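Local coordinates for protein glycinin A3B4 subunit (Glycine max, PDB 2D5F) that probably serves as a seed storage protein of the 11S globulin type, assembling as a hexamer of two-cupin subunits, at residues S48-N53 / V129-Y134. Numbering follows the deposited sequence.
Sequences SKRTLN and VPYWTY. With CO3 (carbonate ion), chain E.
A carbonate ion, probably taken up from the crystallisation liquor, joins Arg50 to Tyr131 and Thr133 inside a cupin barrel, where it bridges part of the gap between the two facing sheets of the jelly roll. The site illustrates how buried polar ends from opposing sheets can be paired through a shared anion. Strands 48-52 and 131-134 belong to different sheets, and their axes come no nearer than 8.9 Å, so the space between them is spanned by side chains. Arg50 NH2 donates to carbonate O2 over 2.6 Å, and the ion lies at the edge of the guanidinium. Tyr131 OH gives the same oxygen a second bond of 2.9 Å, the ion sitting at the edge of the ring. NH2 and this hydroxyl approach to 2.8 Å, but at an angle too poor for a hydrogen bond; guanidinium and ring planes are clearly inclined. Gln67 holds Arg50 NH1, and Ser48 OG weakly receives NE, which together limit how the guanidinium can turn. Replacing Arg50 by an alanine takes away the guanidinium and would probably leave O2 without its positively charged donor and Gln67 OE1 without this bond. His58 ND1 also bonds the ion. Further along the strands, Leu52 crosses Thr133 at about a right angle, its CD2 3.3 Å from Thr133 OG1. Set between the backbone N and the carbonyl carbon (chi1 62°), that hydroxyl donates to carbonate O1 across 2.5 Å.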
loop_
_atom_site.group_PDB
_atom_site.type_symbol
_atom_site.label_atom_id
_atom_site.label_comp_id
_atom_site.label_asym_id
_atom_site.label_seq_id
_atom_site.Cartn_x
_atom_site.Cartn_y
_atom_site.Cartn_z
ATOM N N SER B 48 24.462 2.498 -22.514
ATOM C CA SER B 48 25.400 3.565 -22.826
ATOM C C SER B 48 26.610 3.489 -21.894
ATOM O O SER B 48 26.458 3.418 -20.677
ATOM C CB SER B 48 24.697 4.911 -22.665
ATOM O OG SER B 48 25.611 5.984 -22.736
ATOM N N LYS B 49 27.806 3.493 -22.472
ATOM C CA LYS B 49 29.045 3.443 -21.696
ATOM C C LYS B 49 29.644 4.845 -21.686
ATOM O O LYS B 49 29.919 5.411 -22.737
ATOM C CB LYS B 49 30.024 2.465 -22.334
ATOM C CG LYS B 49 31.332 2.314 -21.587
ATOM C CD LYS B 49 32.209 1.277 -22.275
ATOM C CE LYS B 49 33.556 1.142 -21.590
ATOM N NZ LYS B 49 34.457 0.215 -22.339
ATOM N N ARG B 50 29.841 5.404 -20.498
ATOM C CA ARG B 50 30.381 6.755 -20.393
ATOM C C ARG B 50 31.743 6.802 -19.736
ATOM O O ARG B 50 32.000 6.109 -18.748
ATOM C CB ARG B 50 29.408 7.652 -19.624
ATOM C CG ARG B 50 28.144 7.975 -20.403
ATOM C CD ARG B 50 26.992 8.380 -19.491
ATOM N NE ARG B 50 25.713 8.045 -20.107
ATOM C CZ ARG B 50 24.576 7.874 -19.443
ATOM N NH1 ARG B 50 23.469 7.568 -20.103
ATOM N NH2 ARG B 50 24.545 8.008 -18.125
ATOM N N THR B 51 32.622 7.621 -20.298
ATOM C CA THR B 51 33.959 7.768 -19.755
ATOM C C THR B 51 34.238 9.227 -19.460
ATOM O O THR B 51 34.114 10.083 -20.332
ATOM C CB THR B 51 35.031 7.244 -20.729
ATOM O OG1 THR B 51 34.832 5.842 -20.945
ATOM C CG2 THR B 51 36.426 7.461 -20.149
ATOM N N LEU B 52 34.581 9.506 -18.210
ATOM C CA LEU B 52 34.908 10.859 -17.799
ATOM C C LEU B 52 36.404 10.857 -17.565
ATOM O O LEU B 52 36.899 10.153 -16.688
ATOM C CB LEU B 52 34.198 11.230 -16.493
ATOM C CG LEU B 52 32.695 11.528 -16.490
ATOM C CD1 LEU B 52 31.923 10.399 -17.150
ATOM C CD2 LEU B 52 32.239 11.730 -15.049
ATOM N N ASN B 53 37.127 11.624 -18.364
ATOM C CA ASN B 53 38.566 11.706 -18.199
ATOM C C ASN B 53 38.865 12.563 -16.973
ATOM O O ASN B 53 37.948 13.082 -16.332
ATOM C CB ASN B 53 39.192 12.303 -19.459
ATOM C CG ASN B 53 39.152 11.343 -20.635
ATOM O OD1 ASN B 53 39.118 11.758 -21.793
ATOM N ND2 ASN B 53 39.170 10.049 -20.340
ATOM N N VAL B 129 14.570 13.779 -13.800
ATOM C CA VAL B 129 15.412 14.483 -12.839
ATOM C C VAL B 129 16.794 14.784 -13.427
ATOM O O VAL B 129 17.508 13.873 -13.867
ATOM C CB VAL B 129 15.598 13.658 -11.544
ATOM C CG1 VAL B 129 16.571 14.364 -10.613
ATOM C CG2 VAL B 129 14.245 13.455 -10.853
ATOM N N PRO B 130 17.186 16.071 -13.443
ATOM C CA PRO B 130 18.493 16.474 -13.980
ATOM C C PRO B 130 19.633 15.933 -13.120
ATOM O O PRO B 130 19.514 15.861 -11.897
ATOM C CB PRO B 130 18.450 18.001 -13.914
ATOM C CG PRO B 130 16.976 18.330 -13.852
ATOM C CD PRO B 130 16.432 17.244 -12.971
ATOM N N TYR B 131 20.735 15.554 -13.755
ATOM C CA TYR B 131 21.891 15.074 -13.012
ATOM C C TYR B 131 23.165 15.410 -13.774
ATOM O O TYR B 131 23.147 15.545 -15.002
ATOM C CB TYR B 131 21.835 13.558 -12.791
ATOM C CG TYR B 131 22.320 12.751 -13.974
ATOM C CD1 TYR B 131 21.520 12.581 -15.103
ATOM C CD2 TYR B 131 23.598 12.180 -13.977
ATOM C CE1 TYR B 131 21.977 11.862 -16.206
ATOM C CE2 TYR B 131 24.065 11.459 -15.084
ATOM C CZ TYR B 131 23.249 11.306 -16.188
ATOM O OH TYR B 131 23.687 10.585 -17.269
ATOM N N TRP B 132 24.259 15.551 -13.025
ATOM C CA TRP B 132 25.579 15.835 -13.583
ATOM C C TRP B 132 26.585 15.013 -12.783
ATOM O O TRP B 132 26.340 14.680 -11.622
ATOM C CB TRP B 132 25.929 17.324 -13.470
ATOM C CG TRP B 132 25.886 17.869 -12.071
ATOM C CD1 TRP B 132 24.820 18.466 -11.456
ATOM C CD2 TRP B 132 26.931 17.814 -11.095
ATOM N NE1 TRP B 132 25.135 18.779 -10.155
ATOM C CE2 TRP B 132 26.423 18.387 -9.904
ATOM C CE3 TRP B 132 28.248 17.331 -11.104
ATOM C CZ2 TRP B 132 27.187 18.495 -8.732
ATOM C CZ3 TRP B 132 29.011 17.439 -9.934
ATOM C CH2 TRP B 132 28.473 18.013 -8.766
ATOM N N THR B 133 27.704 14.665 -13.409
ATOM C CA THR B 133 28.735 13.883 -12.730
ATOM C C THR B 133 30.112 14.481 -12.996
ATOM O O THR B 133 30.327 15.135 -14.017
ATOM C CB THR B 133 28.732 12.421 -13.197
ATOM O OG1 THR B 133 29.029 12.370 -14.595
ATOM C CG2 THR B 133 27.364 11.777 -12.943
ATOM N N TYR B 134 31.040 14.241 -12.078
ATOM C CA TYR B 134 32.386 14.778 -12.191
ATOM C C TYR B 134 33.408 13.778 -11.668
ATOM O O TYR B 134 33.189 13.132 -10.644
ATOM C CB TYR B 134 32.482 16.077 -11.387
ATOM C CG TYR B 134 33.878 16.640 -11.276
ATOM C CD1 TYR B 134 34.498 17.230 -12.374
ATOM C CD2 TYR B 134 34.583 16.575 -10.073
ATOM C CE1 TYR B 134 35.785 17.742 -12.282
ATOM C CE2 TYR B 134 35.877 17.087 -9.970
ATOM C CZ TYR B 134 36.470 17.666 -11.081
ATOM O OH TYR B 134 37.749 18.163 -11.006
HETATM C C CO3 E . 27.455 9.546 -16.238
HETATM O O1 CO3 E . 27.892 10.739 -16.183
HETATM O O2 CO3 E . 26.295 9.328 -16.732
HETATM O O3 CO3 E . 28.184 8.578 -15.795
#